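Long-range contacts in phosphoribosylglycinamide synthetase (Anaerococcus prevotii, PDB 4DIM), which probably acts as an ATP-dependent, metal-binding ligase of the ATP-grasp family, related to the phosphoribosylglycinamide synthetases of purine biosynthesis: residues G21-A25 with Y298-A302; K8-L13 with L70-A76. All coordinates share one frame; numbering follows the deposited sequence.

Contact 1 of 2, residues G21-A25 with Y298-A302; sequences GLYKA and YKMIA
Around Gly21 and Tyr298 the helical segments 21-25 and 298-302 cross at -76°, their axes 8.8 Å apart at closest approach. The tyrosine ring lies with one face against the backbone of the other helix. Gly21 CA stands 3.8 Å from the ring centroid and 11° off its normal, a CH-pi contact, while Leu22 N sits above the same face toward the rim. The absence of a side chain on Gly21 is consistent with so close an approach. With CG anti to its own carbonyl carbon (chi1 -69°), Tyr298 lays its ring against Gly21. Its CB, nearer the backbone, is 3.5 Å from Ala25 CB. The phenol oxygen is hydrogen-bonded to Glu287, outside both segments. Beside the ring, Leu22 CD1 rests on the surface of the partner helix, against Tyr298 O, Ile301 and Ala302. This methyl lies 3.8 Å from Ile301 CG2, with Ala302 CB 4.0 Å from the same Leu22 CD1, and the leucine and isoleucine side chains meet at about a right angle. With a serine in place of Tyr298, Gly21 CA would probably lose the ring it packs on, and Glu287 its phenol partner. Gly21 and Ala25 thus make room for the tyrosine and Leu22 fills in beside it, so the helices are held mainly by apolar packing, in a largely buried interface whose hydroxyl is tied to a residue beyond it.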
ATOM      1  N   GLY A  21       7.385  12.047   3.048  1.00 82.47           N
ATOM      2  CA  GLY A  21       7.958  12.184   1.714  1.00 81.58           C
ATOM      3  C   GLY A  21       7.166  13.113   0.824  1.00 82.79           C
ATOM      4  O   GLY A  21       7.719  13.881   0.023  1.00 82.83           O
ATOM      5  N   LEU A  22       5.861  13.034   0.962  1.00 76.86           N
ATOM      6  CA  LEU A  22       4.984  13.886   0.206  1.00 77.45           C
ATOM      7  C   LEU A  22       5.003  15.321   0.744  1.00 83.77           C
ATOM      8  O   LEU A  22       4.890  16.262  -0.044  1.00 86.11           O
ATOM      9  CB  LEU A  22       3.616  13.278   0.246  1.00 76.74           C
ATOM     10  CG  LEU A  22       2.565  13.885  -0.579  1.00 83.41           C
ATOM     11  CD1 LEU A  22       2.921  13.826  -2.062  1.00 87.06           C
ATOM     12  CD2 LEU A  22       1.304  13.178  -0.337  1.00 84.84           C
ATOM     13  N   TYR A  23       5.197  15.500   2.059  1.00 80.19           N
ATOM     14  CA  TYR A  23       5.344  16.822   2.670  1.00 80.30           C
ATOM     15  C   TYR A  23       6.656  17.450   2.217  1.00 85.28           C
ATOM     16  O   TYR A  23       6.724  18.646   1.946  1.00 88.53           O
ATOM     17  CB  TYR A  23       5.290  16.737   4.209  1.00 81.60           C
ATOM     18  CG  TYR A  23       3.900  16.553   4.767  1.00 82.99           C
ATOM     19  CD1 TYR A  23       3.082  17.652   5.043  1.00 86.36           C
ATOM     20  CD2 TYR A  23       3.404  15.292   5.045  1.00 83.00           C
ATOM     21  CE1 TYR A  23       1.789  17.489   5.542  1.00 82.77           C
ATOM     22  CE2 TYR A  23       2.114  15.116   5.558  1.00 84.09           C
ATOM     23  CZ  TYR A  23       1.324  16.223   5.837  1.00 87.21           C
ATOM     24  OH  TYR A  23       0.039  16.082   6.290  1.00 86.72           O
ATOM     25  N   LYS A  24       7.693  16.642   2.122  1.00 82.79           N
ATOM     26  CA  LYS A  24       9.017  17.098   1.701  1.00 84.09           C
ATOM     27  C   LYS A  24       8.990  17.529   0.218  1.00 88.40           C
ATOM     28  O   LYS A  24       9.497  18.591  -0.132  1.00 89.73           O
ATOM     29  CB  LYS A  24      10.048  15.971   1.931  1.00 85.89           C
ATOM     30  CG  LYS A  24      11.494  16.464   1.890  1.00113.84           C
ATOM     31  CD  LYS A  24      12.510  15.365   1.573  1.00126.32           C
ATOM     32  CE  LYS A  24      12.935  15.345   0.116  1.00135.41           C
ATOM     33  NZ  LYS A  24      13.925  14.268  -0.180  1.00144.53           N
ATOM     34  N   ALA A  25       8.366  16.716  -0.632  1.00 84.32           N
ATOM     35  CA  ALA A  25       8.269  16.970  -2.073  1.00 85.30           C
ATOM     36  C   ALA A  25       7.469  18.217  -2.354  1.00 88.27           C
ATOM     37  O   ALA A  25       7.909  19.076  -3.116  1.00 88.55           O
ATOM     38  CB  ALA A  25       7.643  15.783  -2.773  1.00 84.28           C
ATOM     39  N   TYR A 298       7.050  11.259  -5.494  1.00 75.11           N
ATOM     40  CA  TYR A 298       6.234  12.117  -4.630  1.00 74.19           C
ATOM     41  C   TYR A 298       5.906  13.408  -5.310  1.00 80.20           C
ATOM     42  O   TYR A 298       4.894  14.000  -4.963  1.00 84.65           O
ATOM     43  CB  TYR A 298       6.893  12.435  -3.306  1.00 74.79           C
ATOM     44  CG  TYR A 298       7.032  11.263  -2.349  1.00 76.44           C
ATOM     45  CD1 TYR A 298       5.916  10.707  -1.722  1.00 75.76           C
ATOM     46  CD2 TYR A 298       8.286  10.737  -2.030  1.00 77.05           C
ATOM     47  CE1 TYR A 298       6.049   9.650  -0.825  1.00 72.86           C
ATOM     48  CE2 TYR A 298       8.421   9.667  -1.160  1.00 75.51           C
ATOM     49  CZ  TYR A 298       7.314   9.183  -0.493  1.00 79.11           C
ATOM     50  OH  TYR A 298       7.520   8.235   0.480  1.00 79.85           O
ATOM     51  N   LYS A 299       6.763  13.886  -6.217  1.00 76.74           N
ATOM     52  CA  LYS A 299       6.540  15.128  -6.957  1.00 79.06           C
ATOM     53  C   LYS A 299       5.493  14.922  -8.000  1.00 83.47           C
ATOM     54  O   LYS A 299       4.724  15.832  -8.239  1.00 84.98           O
ATOM     55  CB  LYS A 299       7.831  15.659  -7.593  1.00 82.59           C
ATOM     56  CG  LYS A 299       8.720  16.317  -6.562  1.00 84.75           C
ATOM     57  CD  LYS A 299       9.874  17.024  -7.171  1.00 83.61           C
ATOM     58  CE  LYS A 299      10.706  17.655  -6.088  1.00 85.07           C
ATOM     59  NZ  LYS A 299      11.935  18.282  -6.619  1.00 98.23           N
HETATM   60  N   MSE A 300       5.429  13.718  -8.589  1.00 79.49           N
HETATM   61  CA  MSE A 300       4.407  13.344  -9.578  1.00 78.77           C
HETATM   62  C   MSE A 300       3.064  13.274  -8.889  1.00 84.75           C
HETATM   63  O   MSE A 300       2.067  13.771  -9.422  1.00 88.08           O
HETATM   64  CB  MSE A 300       4.725  11.985 -10.245  1.00 78.10           C
HETATM   65  CG  MSE A 300       5.847  12.053 -11.256  1.00 81.92           C
HETATM   66 SE   MSE A 300       6.534  10.368 -11.800  0.75 83.31          SE
HETATM   67  CE  MSE A 300       4.903   9.746 -12.637  1.00 79.52           C
ATOM     68  N   ILE A 301       3.058  12.741  -7.649  1.00 78.61           N
ATOM     69  CA  ILE A 301       1.829  12.652  -6.848  1.00 76.39           C
ATOM     70  C   ILE A 301       1.327  14.057  -6.470  1.00 79.07           C
ATOM     71  O   ILE A 301       0.154  14.358  -6.672  1.00 79.03           O
ATOM     72  CB  ILE A 301       2.075  11.778  -5.613  1.00 76.24           C
ATOM     73  CG1 ILE A 301       2.276  10.313  -6.040  1.00 73.18           C
ATOM     74  CG2 ILE A 301       0.923  11.904  -4.608  1.00 77.87           C
ATOM     75  CD1 ILE A 301       2.804   9.426  -4.956  1.00 74.52           C
ATOM     76  N   ALA A 302       2.200  14.881  -5.909  1.00 76.11           N
ATOM     77  CA  ALA A 302       1.856  16.232  -5.435  1.00 79.45           C
ATOM     78  C   ALA A 302       1.460  17.154  -6.561  1.00 87.01           C
ATOM     79  O   ALA A 302       0.507  17.908  -6.414  1.00 91.52           O
ATOM     80  CB  ALA A 302       3.041  16.846  -4.687  1.00 80.87           C
TER

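Contact 2 of 2, residues K8-L13 with L70-A76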
ATOM      1  N   LYS A   8       0.757  27.493  -4.117  1.00115.74           N
ATOM      2  CA  LYS A   8      -0.416  26.633  -4.348  1.00112.52           C
ATOM      3  C   LYS A   8      -0.680  25.829  -3.085  1.00109.57           C
ATOM      4  O   LYS A   8       0.283  25.366  -2.483  1.00107.24           O
ATOM      5  CB  LYS A   8      -0.152  25.680  -5.528  1.00113.93           C
ATOM      6  CG  LYS A   8      -0.262  26.308  -6.916  1.00122.79           C
ATOM      7  CD  LYS A   8      -1.386  25.706  -7.744  1.00125.19           C
ATOM      8  CE  LYS A   8      -1.212  25.958  -9.222  1.00132.53           C
ATOM      9  NZ  LYS A   8      -2.271  25.278 -10.036  1.00142.47           N
ATOM     10  N   ARG A   9      -1.952  25.637  -2.691  1.00103.15           N
ATOM     11  CA  ARG A   9      -2.305  24.980  -1.417  1.00 98.84           C
ATOM     12  C   ARG A   9      -2.722  23.521  -1.584  1.00 96.29           C
ATOM     13  O   ARG A   9      -3.705  23.234  -2.255  1.00 94.89           O
ATOM     14  CB  ARG A   9      -3.439  25.761  -0.705  1.00100.62           C
ATOM     15  CG  ARG A   9      -3.063  27.218  -0.357  1.00103.15           C
ATOM     16  CD  ARG A   9      -4.247  28.107  -0.010  1.00111.11           C
ATOM     17  NE  ARG A   9      -4.973  27.658   1.188  1.00114.16           N
ATOM     18  CZ  ARG A   9      -4.655  27.963   2.449  1.00123.22           C
ATOM     19  NH1 ARG A   9      -5.376  27.482   3.455  1.00 99.85           N
ATOM     20  NH2 ARG A   9      -3.612  28.750   2.713  1.00111.05           N
ATOM     21  N   LEU A  10      -2.009  22.604  -0.914  1.00 90.09           N
ATOM     22  CA  LEU A  10      -2.309  21.176  -0.992  1.00 87.10           C
ATOM     23  C   LEU A  10      -2.597  20.681   0.366  1.00 87.48           C
ATOM     24  O   LEU A  10      -1.718  20.778   1.210  1.00 87.68           O
ATOM     25  CB  LEU A  10      -1.120  20.371  -1.600  1.00 85.21           C
ATOM     26  CG  LEU A  10      -1.283  18.838  -1.674  1.00 86.10           C
ATOM     27  CD1 LEU A  10      -2.242  18.447  -2.729  1.00 85.57           C
ATOM     28  CD2 LEU A  10       0.051  18.154  -1.866  1.00 88.36           C
ATOM     29  N   LEU A  11      -3.755  20.048   0.559  1.00 81.77           N
ATOM     30  CA  LEU A  11      -4.112  19.427   1.829  1.00 80.32           C
ATOM     31  C   LEU A  11      -3.666  17.996   1.751  1.00 84.05           C
ATOM     32  O   LEU A  11      -4.079  17.277   0.835  1.00 84.12           O
ATOM     33  CB  LEU A  11      -5.630  19.524   2.107  1.00 81.67           C
ATOM     34  CG  LEU A  11      -6.199  18.570   3.180  1.00 85.18           C
ATOM     35  CD1 LEU A  11      -5.941  19.104   4.619  1.00 86.18           C
ATOM     36  CD2 LEU A  11      -7.674  18.305   2.938  1.00 87.45           C
ATOM     37  N   ILE A  12      -2.797  17.571   2.663  1.00 80.74           N
ATOM     38  CA  ILE A  12      -2.357  16.189   2.681  1.00 78.03           C
ATOM     39  C   ILE A  12      -3.122  15.512   3.783  1.00 85.56           C
ATOM     40  O   ILE A  12      -2.994  15.916   4.933  1.00 87.34           O
ATOM     41  CB  ILE A  12      -0.845  16.031   2.825  1.00 78.89           C
ATOM     42  CG1 ILE A  12      -0.120  16.616   1.589  1.00 77.97           C
ATOM     43  CG2 ILE A  12      -0.517  14.542   3.020  1.00 75.17           C
ATOM     44  CD1 ILE A  12       1.378  17.008   1.829  1.00 78.83           C
ATOM     45  N   LEU A  13      -3.908  14.484   3.451  1.00 83.90           N
ATOM     46  CA  LEU A  13      -4.710  13.770   4.451  1.00 84.70           C
ATOM     47  C   LEU A  13      -3.842  12.750   5.138  1.00 85.51           C
ATOM     48  O   LEU A  13      -3.433  11.778   4.503  1.00 85.27           O
ATOM     49  CB  LEU A  13      -5.920  13.080   3.817  1.00 85.60           C
ATOM     50  CG  LEU A  13      -7.053  13.982   3.363  1.00 92.94           C
ATOM     51  CD1 LEU A  13      -6.736  14.624   2.008  1.00 95.32           C
ATOM     52  CD2 LEU A  13      -8.322  13.212   3.225  1.00 94.96           C
ATOM     53  N   LEU A  70     -10.922  25.937   3.304  1.00107.61           N
ATOM     54  CA  LEU A  70      -9.463  25.774   3.302  1.00104.56           C
ATOM     55  C   LEU A  70      -8.765  26.270   2.008  1.00110.95           C
ATOM     56  O   LEU A  70      -7.531  26.254   1.960  1.00109.42           O
ATOM     57  CB  LEU A  70      -9.057  24.316   3.597  1.00100.27           C
ATOM     58  CG  LEU A  70      -9.339  23.825   5.046  1.00101.70           C
ATOM     59  CD1 LEU A  70      -8.906  22.405   5.213  1.00 95.84           C
ATOM     60  CD2 LEU A  70      -8.683  24.726   6.119  1.00102.24           C
ATOM     61  N   ASN A  71      -9.503  26.787   1.008  1.00111.06           N
ATOM     62  CA  ASN A  71      -8.886  27.425  -0.164  1.00112.02           C
ATOM     63  C   ASN A  71      -7.895  26.496  -0.873  1.00112.06           C
ATOM     64  O   ASN A  71      -6.831  26.932  -1.327  1.00112.12           O
ATOM     65  CB  ASN A  71      -8.170  28.717   0.287  1.00113.21           C
ATOM     66  CG  ASN A  71      -8.720  29.957  -0.312  1.00128.52           C
ATOM     67  OD1 ASN A  71      -9.734  30.460   0.148  1.00117.96           O
ATOM     68  ND2 ASN A  71      -8.047  30.505  -1.317  1.00127.38           N
ATOM     69  N   LEU A  72      -8.274  25.238  -1.032  1.00104.36           N
ATOM     70  CA  LEU A  72      -7.369  24.274  -1.639  1.00100.86           C
ATOM     71  C   LEU A  72      -7.290  24.337  -3.160  1.00106.34           C
ATOM     72  O   LEU A  72      -8.237  24.708  -3.847  1.00108.31           O
ATOM     73  CB  LEU A  72      -7.778  22.848  -1.251  1.00 97.77           C
ATOM     74  CG  LEU A  72      -7.995  22.591   0.231  1.00100.43           C
ATOM     75  CD1 LEU A  72      -8.390  21.190   0.428  1.00 97.58           C
ATOM     76  CD2 LEU A  72      -6.770  22.958   1.044  1.00 99.05           C
ATOM     77  N   ASP A  73      -6.125  23.939  -3.670  1.00103.68           N
ATOM     78  CA  ASP A  73      -5.846  23.740  -5.090  1.00105.15           C
ATOM     79  C   ASP A  73      -5.874  22.240  -5.383  1.00105.27           C
ATOM     80  O   ASP A  73      -6.272  21.854  -6.481  1.00106.90           O
ATOM     81  CB  ASP A  73      -4.518  24.376  -5.500  1.00107.99           C
ATOM     82  CG  ASP A  73      -4.639  25.883  -5.519  1.00122.18           C
ATOM     83  OD1 ASP A  73      -5.413  26.403  -6.356  1.00123.79           O
ATOM     84  OD2 ASP A  73      -4.033  26.537  -4.637  1.00132.20           O
ATOM     85  N   GLY A  74      -5.503  21.419  -4.392  1.00 97.31           N
ATOM     86  CA  GLY A  74      -5.560  19.969  -4.488  1.00 93.87           C
ATOM     87  C   GLY A  74      -5.564  19.275  -3.140  1.00 96.58           C
ATOM     88  O   GLY A  74      -5.466  19.901  -2.085  1.00 94.36           O
ATOM     89  N   ALA A  75      -5.658  17.950  -3.176  1.00 95.18           N
ATOM     90  CA  ALA A  75      -5.555  17.126  -1.975  1.00 92.95           C
ATOM     91  C   ALA A  75      -4.900  15.804  -2.318  1.00 91.39           C
ATOM     92  O   ALA A  75      -4.962  15.316  -3.453  1.00 85.02           O
ATOM     93  CB  ALA A  75      -6.902  16.907  -1.307  1.00 94.56           C
ATOM     94  N   ALA A  76      -4.188  15.273  -1.338  1.00 90.03           N
ATOM     95  CA  ALA A  76      -3.475  14.037  -1.547  1.00 88.87           C
ATOM     96  C   ALA A  76      -3.404  13.235  -0.277  1.00 93.70           C
ATOM     97  O   ALA A  76      -3.578  13.753   0.812  1.00 94.21           O
ATOM     98  CB  ALA A  76      -2.080  14.342  -2.063  1.00 89.04           C
TER
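Arg9 and Asp73 exchange backbone and side-chain bonds where the two segments first meet. The backbone ladder is parallel: Leu10, Leu11 and Ile12 pair with Gly74, Ala75 and Ala76. Leu11 N donates to Gly74 O, Leu11 O accepts from Ala76 N, and Leu13 N closes the series on Ala76 O at 2.8 Å. At the entry to the ladder Arg9 O takes Asp73 N in its carbonyl plane, at 2.9 Å, and a weak hydrogen bond from Gly74 N.

Side-chain polar contacts secure that end. Asp73 OD2 turns its anti lone pair to Arg9 N, 3.0 Å away in a nearly straight bond (174°). The Arg9 chain, bent at chi3 (63°), brings the guanidinium edge to Leu70 O, which NE and NH1 both grip from one side of its carbonyl plane; NH1 lies 2.9 Å from Leu70 O. NH1 also makes a salt bridge with Glu51, so the guanidinium ties the loop before strand 74-76 to the edge strand 51-54.

Apolar contacts occupy both faces. On one, Leu10 CD1 lies over the Gly74 backbone, 3.4 Å from Gly74 C, and also touches Ala76 CB. On the other, Leu72 CD1 meets Leu11 CB at 3.6 Å, and Leu13 CD1 approaches Ala75 CB; Ile90 of helix 84-94 packs on Leu11, Leu13 and Ala75. The strand order, 51-54, 32-37, 9-13, 74-76, is that of a Rossmann-like parallel sheet with helices on both faces, consistent with the N-terminal, Rossmann-like domain of many ATP-grasp ligases.

In the fold
Helix 20-29, which follows strand 9-13 in the chain, joins the two contacts, whose centres are 12 Å apart. Leu22 serves both: while CD1 faces helix 297-305, its CD2 lies 4.0 Å from Ala76 CB, on the sheet face that also carries Ile12. Tyr23 also reaches the sheet, its OH packed 3.3 Å from Ile12 O and hydrogen-bonded to Gly14 O. Contact 2 pairs strand 9-13 with the outermost strand 74-76, and contact 1 sets the helix that packs on that sheet against helix 297-305. Gly21, in the first turn of helix 20-29, together with Gly16 and Gly18 ahead of it, matches a Rossmann-type GxGxxG pattern, though this does not establish nucleotide binding.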